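Local coordinates for protein RNA-directed RNA polymerase (Infectious pancreatic necrosis virus, PDB 3ZED) that catalyses template-directed RNA synthesis from ribonucleoside triphosphates as the viral RNA-dependent RNA polymerase, and is probably found both free and covalently attached to the genomic RNA, at residues Asp214-Trp219 / Pro434-Trp440; Met334-Val339 / Leu422-Trp427; Val488-Lys493 / Leu706-Thr710. All coordinates share one frame; numbering follows the deposited sequence.

Interaction 1 of 3, residues Asp214-Trp219 / Pro434-Trp440; sequences DPDLRW and PRYNPTW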
loop_
_atom_site.group_PDB
_atom_site.type_symbol
_atom_site.label_atom_id
_atom_site.label_comp_id
_atom_site.label_asym_id
_atom_site.label_seq_id
_atom_site.Cartn_x
_atom_site.Cartn_y
_atom_site.Cartn_z
ATOM N N ASP B 214 11.689 11.992 17.480
ATOM C CA ASP B 214 11.375 10.575 17.320
ATOM C C ASP B 214 12.564 9.669 17.713
ATOM O O ASP B 214 13.719 9.965 17.371
ATOM C CB ASP B 214 10.928 10.275 15.886
ATOM C CG ASP B 214 9.521 10.747 15.555
ATOM O OD1 ASP B 214 8.871 11.372 16.437
ATOM O OD2 ASP B 214 9.055 10.465 14.434
ATOM N N PRO B 215 12.282 8.562 18.449
ATOM C CA PRO B 215 13.364 7.663 18.848
ATOM C C PRO B 215 13.995 6.929 17.680
ATOM O O PRO B 215 13.349 6.615 16.685
ATOM C CB PRO B 215 12.679 6.676 19.798
ATOM C CG PRO B 215 11.250 6.672 19.373
ATOM C CD PRO B 215 10.971 8.069 18.923
ATOM N N ASP B 216 15.283 6.664 17.823
ATOM C CA ASP B 216 16.099 5.902 16.902
ATOM C C ASP B 216 15.681 4.442 16.946
ATOM O O ASP B 216 15.024 4.014 17.903
ATOM C CB ASP B 216 17.576 6.023 17.307
ATOM C CG ASP B 216 18.225 7.384 17.174
ATOM O OD1 ASP B 216 17.664 8.244 16.468
ATOM O OD2 ASP B 216 19.323 7.568 17.728
ATOM N N LEU B 217 16.087 3.663 15.942
ATOM C CA LEU B 217 15.821 2.231 15.904
ATOM C C LEU B 217 16.798 1.518 16.843
ATOM O O LEU B 217 17.829 1.019 16.402
ATOM C CB LEU B 217 15.945 1.716 14.451
ATOM C CG LEU B 217 14.937 2.269 13.455
ATOM C CD1 LEU B 217 15.303 1.853 12.022
ATOM C CD2 LEU B 217 13.515 1.900 13.861
ATOM N N ARG B 218 16.519 1.534 18.156
ATOM C CA ARG B 218 17.430 0.937 19.130
ATOM C C ARG B 218 16.729 0.132 20.206
ATOM O O ARG B 218 17.412 -0.513 21.010
ATOM C CB ARG B 218 18.264 2.028 19.849
ATOM C CG ARG B 218 19.093 2.938 18.966
ATOM C CD ARG B 218 19.583 4.144 19.756
ATOM N NE ARG B 218 20.320 5.080 18.908
ATOM C CZ ARG B 218 21.598 4.945 18.571
ATOM N NH1 ARG B 218 22.301 3.914 19.014
ATOM N NH2 ARG B 218 22.179 5.833 17.778
ATOM N N TRP B 219 15.400 0.211 20.288
ATOM C CA TRP B 219 14.691 -0.397 21.402
ATOM C C TRP B 219 13.603 -1.377 21.027
ATOM O O TRP B 219 13.171 -1.451 19.868
ATOM C CB TRP B 219 14.060 0.728 22.242
ATOM C CG TRP B 219 15.084 1.624 22.882
ATOM C CD1 TRP B 219 15.819 1.362 24.004
ATOM C CD2 TRP B 219 15.558 2.874 22.371
ATOM N NE1 TRP B 219 16.684 2.404 24.257
ATOM C CE2 TRP B 219 16.558 3.338 23.259
ATOM C CE3 TRP B 219 15.236 3.649 21.240
ATOM C CZ2 TRP B 219 17.206 4.564 23.080
ATOM C CZ3 TRP B 219 15.894 4.854 21.053
ATOM C CH2 TRP B 219 16.863 5.301 21.964
ATOM N N PRO B 434 24.632 6.771 12.462
ATOM C CA PRO B 434 23.349 6.070 12.296
ATOM C C PRO B 434 22.340 6.280 13.434
ATOM O O PRO B 434 22.714 6.317 14.603
ATOM C CB PRO B 434 23.774 4.603 12.215
ATOM C CG PRO B 434 25.024 4.528 13.004
ATOM C CD PRO B 434 25.725 5.822 12.753
ATOM N N ARG B 435 21.038 6.366 13.067
ATOM C CA ARG B 435 19.915 6.492 14.003
ATOM C C ARG B 435 19.341 5.083 14.229
ATOM O O ARG B 435 18.130 4.862 14.178
ATOM C CB ARG B 435 18.859 7.488 13.475
ATOM C CG ARG B 435 19.286 8.940 13.581
ATOM C CD ARG B 435 18.205 9.917 13.179
ATOM N NE ARG B 435 17.082 9.919 14.126
ATOM C CZ ARG B 435 16.016 10.710 14.029
ATOM N NH1 ARG B 435 15.933 11.605 13.053
ATOM N NH2 ARG B 435 15.024 10.607 14.904
ATOM N N TYR B 436 20.259 4.123 14.451
ATOM C CA TYR B 436 19.990 2.713 14.688
ATOM C C TYR B 436 21.222 2.042 15.287
ATOM O O TYR B 436 22.335 2.559 15.174
ATOM C CB TYR B 436 19.549 1.994 13.387
ATOM C CG TYR B 436 20.514 2.126 12.224
ATOM C CD1 TYR B 436 21.633 1.297 12.121
ATOM C CD2 TYR B 436 20.309 3.075 11.228
ATOM C CE1 TYR B 436 22.522 1.412 11.053
ATOM C CE2 TYR B 436 21.197 3.205 10.161
ATOM C CZ TYR B 436 22.306 2.372 10.080
ATOM O OH TYR B 436 23.182 2.500 9.031
ATOM N N ASN B 437 21.014 0.883 15.922
ATOM C CA ASN B 437 22.068 0.083 16.512
ATOM C C ASN B 437 22.258 -1.217 15.684
ATOM O O ASN B 437 21.482 -1.443 14.730
ATOM C CB ASN B 437 21.756 -0.198 18.000
ATOM C CG ASN B 437 20.528 -1.015 18.352
ATOM O OD1 ASN B 437 19.949 -1.759 17.553
ATOM N ND2 ASN B 437 20.179 -0.979 19.620
ATOM N N PRO B 438 23.256 -2.087 16.012
ATOM C CA PRO B 438 23.437 -3.319 15.218
ATOM C C PRO B 438 22.217 -4.253 15.201
ATOM O O PRO B 438 21.945 -4.863 14.159
ATOM C CB PRO B 438 24.643 -3.989 15.885
ATOM C CG PRO B 438 25.410 -2.856 16.477
ATOM C CD PRO B 438 24.323 -1.969 17.038
ATOM N N THR B 439 21.470 -4.357 16.316
ATOM C CA THR B 439 20.276 -5.222 16.378
ATOM C C THR B 439 19.234 -4.809 15.332
ATOM O O THR B 439 18.714 -5.675 14.620
ATOM C CB THR B 439 19.679 -5.200 17.789
ATOM O OG1 THR B 439 20.636 -5.771 18.671
ATOM C CG2 THR B 439 18.344 -5.957 17.900
ATOM N N TRP B 440 18.957 -3.499 15.224
ATOM C CA TRP B 440 17.963 -3.018 14.268
ATOM C C TRP B 440 18.484 -3.066 12.822
ATOM O O TRP B 440 17.685 -3.298 11.915
ATOM C CB TRP B 440 17.445 -1.638 14.647
ATOM C CG TRP B 440 16.283 -1.739 15.587
ATOM C CD1 TRP B 440 16.327 -1.755 16.954
ATOM C CD2 TRP B 440 14.913 -1.955 15.225
ATOM N NE1 TRP B 440 15.055 -1.886 17.465
ATOM C CE2 TRP B 440 14.167 -2.011 16.425
ATOM C CE3 TRP B 440 14.238 -2.082 13.998
ATOM C CZ2 TRP B 440 12.784 -2.226 16.434
ATOM C CZ3 TRP B 440 12.862 -2.246 14.007
ATOM C CH2 TRP B 440 12.149 -2.323 15.214
#

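Interaction 2 of 3, residues Met334-Val339 / Leu422-Trp427; sequences MVSTPV and LLTRGW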
loop_
_atom_site.group_PDB
_atom_site.type_symbol
_atom_site.label_atom_id
_atom_site.label_comp_id
_atom_site.label_asym_id
_atom_site.label_seq_id
_atom_site.Cartn_x
_atom_site.Cartn_y
_atom_site.Cartn_z
ATOM N N MET B 334 7.843 0.495 12.288
ATOM C CA MET B 334 8.762 1.321 13.078
ATOM C C MET B 334 9.930 1.855 12.195
ATOM O O MET B 334 10.492 2.896 12.499
ATOM C CB MET B 334 9.308 0.527 14.271
ATOM C CG MET B 334 8.362 0.484 15.436
ATOM S SD MET B 334 8.869 -0.676 16.735
ATOM C CE MET B 334 10.295 0.164 17.406
ATOM N N VAL B 335 10.260 1.164 11.096
ATOM C CA VAL B 335 11.342 1.580 10.183
ATOM C C VAL B 335 10.787 2.567 9.120
ATOM O O VAL B 335 11.392 3.603 8.861
ATOM C CB VAL B 335 12.044 0.345 9.514
ATOM C CG1 VAL B 335 13.172 0.773 8.566
ATOM C CG2 VAL B 335 12.557 -0.644 10.569
ATOM N N SER B 336 9.650 2.235 8.506
ATOM C CA SER B 336 9.095 3.026 7.404
ATOM C C SER B 336 8.294 4.270 7.799
ATOM O O SER B 336 8.556 5.332 7.240
ATOM C CB SER B 336 8.230 2.155 6.502
ATOM O OG SER B 336 7.228 1.482 7.244
ATOM N N THR B 337 7.313 4.147 8.714
ATOM C CA THR B 337 6.373 5.226 9.018
ATOM C C THR B 337 7.040 6.495 9.597
ATOM O O THR B 337 6.643 7.553 9.117
ATOM C CB THR B 337 5.161 4.749 9.833
ATOM O OG1 THR B 337 5.573 4.290 11.103
ATOM C CG2 THR B 337 4.380 3.631 9.131
ATOM N N PRO B 338 8.071 6.483 10.496
ATOM C CA PRO B 338 8.657 7.771 10.942
ATOM C C PRO B 338 9.336 8.533 9.792
ATOM O O PRO B 338 9.372 9.761 9.822
ATOM C CB PRO B 338 9.671 7.351 12.027
ATOM C CG PRO B 338 9.221 6.006 12.471
ATOM C CD PRO B 338 8.711 5.354 11.207
ATOM N N VAL B 339 9.818 7.809 8.754
ATOM C CA VAL B 339 10.434 8.413 7.564
ATOM C C VAL B 339 9.341 8.958 6.626
ATOM O O VAL B 339 9.416 10.116 6.196
ATOM C CB VAL B 339 11.364 7.416 6.817
ATOM C CG1 VAL B 339 11.806 7.966 5.456
ATOM C CG2 VAL B 339 12.573 7.030 7.669
ATOM N N LEU B 422 16.216 3.561 3.191
ATOM C CA LEU B 422 15.610 4.128 4.398
ATOM C C LEU B 422 16.636 4.329 5.524
ATOM O O LEU B 422 16.603 5.353 6.195
ATOM C CB LEU B 422 14.464 3.235 4.903
ATOM C CG LEU B 422 13.193 3.107 4.008
ATOM C CD1 LEU B 422 12.229 2.121 4.606
ATOM C CD2 LEU B 422 12.462 4.441 3.857
ATOM N N LEU B 423 17.549 3.360 5.730
ATOM C CA LEU B 423 18.535 3.440 6.812
ATOM C C LEU B 423 19.680 4.399 6.509
ATOM O O LEU B 423 20.223 4.958 7.447
ATOM C CB LEU B 423 19.092 2.057 7.185
ATOM C CG LEU B 423 18.426 1.374 8.393
ATOM C CD1 LEU B 423 16.955 1.017 8.100
ATOM C CD2 LEU B 423 19.193 0.121 8.800
ATOM N N THR B 424 20.017 4.625 5.225
ATOM C CA THR B 424 21.103 5.542 4.868
ATOM C C THR B 424 20.573 6.984 4.693
ATOM O O THR B 424 21.203 7.909 5.169
ATOM C CB THR B 424 21.879 5.058 3.607
ATOM O OG1 THR B 424 20.990 4.920 2.498
ATOM C CG2 THR B 424 22.605 3.738 3.825
ATOM N N ARG B 425 19.430 7.173 4.022
ATOM C CA ARG B 425 18.900 8.507 3.740
ATOM C C ARG B 425 17.881 9.000 4.782
ATOM O O ARG B 425 17.691 10.209 4.897
ATOM C CB ARG B 425 18.272 8.558 2.321
ATOM C CG ARG B 425 19.262 8.824 1.174
ATOM C CD ARG B 425 20.253 7.690 0.948
ATOM N NE ARG B 425 21.112 7.966 -0.201
ATOM C CZ ARG B 425 22.124 7.207 -0.600
ATOM N NH1 ARG B 425 22.421 6.085 0.046
ATOM N NH2 ARG B 425 22.848 7.560 -1.652
ATOM N N GLY B 426 17.240 8.087 5.505
ATOM C CA GLY B 426 16.240 8.448 6.504
ATOM C C GLY B 426 16.804 8.433 7.912
ATOM O O GLY B 426 16.988 9.486 8.531
ATOM N N TRP B 427 17.130 7.223 8.398
ATOM C CA TRP B 427 17.650 6.926 9.734
ATOM C C TRP B 427 19.120 7.319 9.869
ATOM O O TRP B 427 19.976 6.495 10.231
ATOM C CB TRP B 427 17.423 5.435 10.030
ATOM C CG TRP B 427 15.958 5.127 10.180
ATOM C CD1 TRP B 427 15.150 4.515 9.270
ATOM C CD2 TRP B 427 15.113 5.519 11.271
ATOM N NE1 TRP B 427 13.864 4.455 9.747
ATOM C CE2 TRP B 427 13.810 5.070 10.969
ATOM C CE3 TRP B 427 15.338 6.199 12.487
ATOM C CZ2 TRP B 427 12.730 5.275 11.838
ATOM C CZ3 TRP B 427 14.264 6.423 13.334
ATOM C CH2 TRP B 427 12.982 5.948 13.021
#

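Interaction 3 of 3, residues Val488-Lys493 / Leu706-Thr710; sequences VAEWVK and LDEVT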
loop_
_atom_site.group_PDB
_atom_site.type_symbol
_atom_site.label_atom_id
_atom_site.label_comp_id
_atom_site.label_asym_id
_atom_site.label_seq_id
_atom_site.Cartn_x
_atom_site.Cartn_y
_atom_site.Cartn_z
ATOM N N VAL B 488 11.606 2.418 -14.940
ATOM C CA VAL B 488 11.757 3.801 -15.441
ATOM C C VAL B 488 13.242 4.106 -15.718
ATOM O O VAL B 488 13.539 4.625 -16.791
ATOM C CB VAL B 488 11.094 4.853 -14.503
ATOM C CG1 VAL B 488 11.467 6.282 -14.895
ATOM C CG2 VAL B 488 9.580 4.683 -14.497
ATOM N N ALA B 489 14.162 3.742 -14.797
ATOM C CA ALA B 489 15.608 3.937 -14.995
ATOM C C ALA B 489 16.098 3.228 -16.275
ATOM O O ALA B 489 16.921 3.779 -17.006
ATOM C CB ALA B 489 16.375 3.424 -13.791
ATOM N N GLU B 490 15.569 2.019 -16.550
ATOM C CA GLU B 490 15.925 1.233 -17.733
ATOM C C GLU B 490 15.319 1.854 -18.998
ATOM O O GLU B 490 15.953 1.805 -20.038
ATOM C CB GLU B 490 15.517 -0.243 -17.575
ATOM C CG GLU B 490 16.436 -1.018 -16.643
ATOM C CD GLU B 490 17.880 -1.129 -17.090
ATOM O OE1 GLU B 490 18.135 -1.314 -18.304
ATOM O OE2 GLU B 490 18.764 -1.024 -16.212
ATOM N N TRP B 491 14.141 2.486 -18.892
ATOM C CA TRP B 491 13.504 3.201 -20.007
ATOM C C TRP B 491 14.379 4.400 -20.385
ATOM O O TRP B 491 14.701 4.560 -21.562
ATOM C CB TRP B 491 12.075 3.616 -19.625
ATOM C CG TRP B 491 11.430 4.662 -20.487
ATOM C CD1 TRP B 491 10.908 4.490 -21.736
ATOM C CD2 TRP B 491 11.127 6.013 -20.106
ATOM N NE1 TRP B 491 10.313 5.653 -22.166
ATOM C CE2 TRP B 491 10.438 6.608 -21.187
ATOM C CE3 TRP B 491 11.370 6.783 -18.946
ATOM C CZ2 TRP B 491 10.012 7.950 -21.157
ATOM C CZ3 TRP B 491 10.945 8.107 -18.918
ATOM C CH2 TRP B 491 10.277 8.679 -20.013
ATOM N N VAL B 492 14.851 5.166 -19.381
ATOM C CA VAL B 492 15.742 6.318 -19.576
ATOM C C VAL B 492 17.072 5.828 -20.204
ATOM O O VAL B 492 17.508 6.401 -21.205
ATOM C CB VAL B 492 15.967 7.112 -18.253
ATOM C CG1 VAL B 492 17.041 8.196 -18.411
ATOM C CG2 VAL B 492 14.658 7.726 -17.741
ATOM N N LYS B 493 17.672 4.743 -19.651
ATOM C CA LYS B 493 18.923 4.163 -20.152
ATOM C C LYS B 493 18.791 3.726 -21.625
ATOM O O LYS B 493 19.678 4.030 -22.411
ATOM C CB LYS B 493 19.370 2.980 -19.276
ATOM C CG LYS B 493 20.745 2.464 -19.607
ATOM C CD LYS B 493 21.060 1.177 -18.902
ATOM C CE LYS B 493 22.421 0.668 -19.320
ATOM N NZ LYS B 493 22.750 -0.616 -18.658
ATOM N N LEU B 706 16.786 12.869 -12.784
ATOM C CA LEU B 706 16.773 11.405 -12.868
ATOM C C LEU B 706 17.661 10.932 -14.035
ATOM O O LEU B 706 18.391 9.949 -13.897
ATOM C CB LEU B 706 15.319 10.924 -13.050
ATOM C CG LEU B 706 15.097 9.440 -13.386
ATOM C CD1 LEU B 706 15.554 8.509 -12.244
ATOM C CD2 LEU B 706 13.663 9.187 -13.747
ATOM N N ASP B 707 17.621 11.674 -15.158
ATOM C CA ASP B 707 18.363 11.421 -16.392
ATOM C C ASP B 707 19.881 11.496 -16.160
ATOM O O ASP B 707 20.605 10.609 -16.621
ATOM C CB ASP B 707 17.925 12.412 -17.482
ATOM C CG ASP B 707 16.428 12.406 -17.735
ATOM O OD1 ASP B 707 15.677 12.897 -16.859
ATOM O OD2 ASP B 707 16.005 11.898 -18.803
ATOM N N GLU B 708 20.357 12.521 -15.416
ATOM C CA GLU B 708 21.784 12.695 -15.095
ATOM C C GLU B 708 22.268 11.561 -14.202
ATOM O O GLU B 708 23.382 11.080 -14.385
ATOM C CB GLU B 708 22.046 14.061 -14.437
ATOM C CG GLU B 708 21.879 15.215 -15.414
ATOM C CD GLU B 708 21.891 16.625 -14.851
ATOM O OE1 GLU B 708 21.290 16.856 -13.777
ATOM O OE2 GLU B 708 22.480 17.510 -15.510
ATOM N N VAL B 709 21.418 11.112 -13.264
ATOM C CA VAL B 709 21.712 10.008 -12.340
ATOM C C VAL B 709 21.840 8.693 -13.144
ATOM O O VAL B 709 22.791 7.940 -12.923
ATOM C CB VAL B 709 20.666 9.907 -11.188
ATOM C CG1 VAL B 709 20.925 8.687 -10.305
ATOM C CG2 VAL B 709 20.642 11.183 -10.345
ATOM N N THR B 710 20.920 8.456 -14.103
ATOM C CA THR B 710 20.919 7.255 -14.956
ATOM C C THR B 710 22.184 7.195 -15.830
ATOM O O THR B 710 22.780 6.122 -15.946
ATOM C CB THR B 710 19.644 7.178 -15.814
ATOM O OG1 THR B 710 18.511 7.140 -14.951
ATOM C CG2 THR B 710 19.607 5.942 -16.689
#

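Interaction 1 of 3, residues Asp214-Trp219 / Pro434-Trp440
Leu217 lies across one face of the Trp440 indole, the two side chains crossing at about a right angle. Its CD2 makes a CH-pi contact with the six-membered ring, 4.3 Å from the centroid and 19° off the ring normal. Leu217 CB sits over the same face of the indole, offset toward the rim by the five-membered ring, 3.7 Å from Trp440 CG. At the indole edge, Trp440 NE1 donates to Trp219 O at 3.1 Å. The donor stands above the carbonyl plane, not on a lone pair.

The backbones form a single beta bridge at Leu217 and Tyr436. Leu217 N donates to Arg435 O at 3.0 Å, and Asn437 N donates to Leu217 O at 3.2 Å. Asn437 is the N-cap of helix 438-452. With chi1 at 64°, its CG lies between the backbone N and the carbonyl carbon, and OD1 accepts from Trp440 N at 3.1 Å.

Asp216 shares its carboxylate between two arginines. Arg435 bends at chi3 (68°) and brings NE to Asp216 OD1 at 2.9 Å, in a salt bridge. OD1 lies near the guanidinium plane, although the carboxylate is turned well out of that plane. Arg218 NE meets the anti lone pair of Asp216 OD2, also at 2.9 Å. Arg218 NH1 bonds to Ser751 O, and Arg435 NH1 to Pro210 O. A basic side chain of another protein chain also bridges to Asp216 OD1.

The loop 214-219 is thus joined to segment 434-440, which leads into helix 438-452, by three kinds of contact: backbone bonds, an indole face and a charge network. The buried Asp216 is gripped through both oxygens, which would favour its charged form and hold the carboxylate against rotation.

Interaction 2 of 3, residues Met334-Val339 / Leu422-Trp427
Val335, Val339, Leu422 and Leu423 form the apolar centre between helices 326-340 and 412-426. Val335 CG1 meets Leu423 CD1 at 3.8 Å. Val339 points its two branches at different partners. Val339 CG1, anti to the backbone N (chi1 170°), reaches Leu422 CD2 at 3.9 Å. Val339 CG2 turns to the indole of Trp427, 3.6 Å from Trp427 NE1. Val339 CG2 also lies 4.1 Å from Gly426 CA, where the backbones come close. The short segments run at 29° to each other with their axes 10.9 Å apart.

Further out, the Trp427 ring reaches across to the first helix. Pro338 packs at its edge, with Pro338 CG 3.6 Å from Trp427 CZ2. Trp440 of helix 438-452 touches Met334 and Val335 nearby.

The polar edge is one hydrogen bond, from Trp427 NE1 to Val335 O at 2.8 Å. It is nearly straight (160°). The donor lies in the carbonyl plane on a lone pair, and the oxygen lies in the indole plane. On the second helix, Leu422 O accepts from Gly426 N as in an alpha-helix and also from Trp427 N, a pi-type bond.

Helix 326-340 is kinked at Pro338. Neither Pro338 N nor Val339 N is bonded to the preceding turn, and Val339 N makes a weak bond to Ser336 O. Val335 O therefore lacks the usual bond from Val339 N, and the indole N-H supplies a donor instead. In this buried setting one bond pairs two polar groups and, with Pro338 and Val339 packed against the ring, would limit its rotation.

Interaction 3 of 3, residues Val488-Lys493 / Leu706-Thr710
Leu706 starts the contact, its CD2 meeting Val488 CG1 at 3.8 Å with the side chains crossing at about a right angle. Leu706 CG extends opposite its own backbone N (chi1 170°), and CD2 reaches helix 476-493. Leu200 and Thr204 of helix 194-204 also touch Leu706. A bound potassium ion is about 8 Å from its side chain, and the ion's ligands include Lys704, just before this helix.

Asp707 follows at the partly exposed border, where OD2 comes within 3.9 Å of Val492 CG1. Thr710, one turn on from Leu706, fits between the side chains of the other helix. Its CG2 approaches Ala489 O at 3.5 Å and Lys493 CB at 3.9 Å. Its CB is 3.8 Å from Val492 CG1. The hydroxyl turns back to its own helix and donates to Leu706 O at 3.0 Å, from above the carbonyl plane.

The helix segments cross at -77°, with axes 9.6 Å apart. No hydrogen bond links them. Between these two segments, from the palm and C-terminal parts of the sequence, the contact is van der Waals, and the threonine meets its neighbours largely as an apolar group because its hydroxyl is bonded within its own helix.

Interactions 1 and 2 are neighbours, with centres 10 Å apart. Both lie in the palm part of the sequence. They touch directly: Arg435 N probably bonds to Trp427 O at 3.0 Å, and Leu217 packs on Met334 O. Helices 412-426 and 438-452 are consecutive, so the connection between them starts in interaction 2 and ends in interaction 1. Along the chain, the segments of interaction 1 flank those of interaction 2. Interaction 3 comes later and stands apart, its centre 33 Å from interaction 1 and 25 Å from interaction 2. It brings helix 706-714 back onto helix 476-493. Interactions 1 and 2 thus form one packed region, and interaction 3 joins palm to C-terminal sequence.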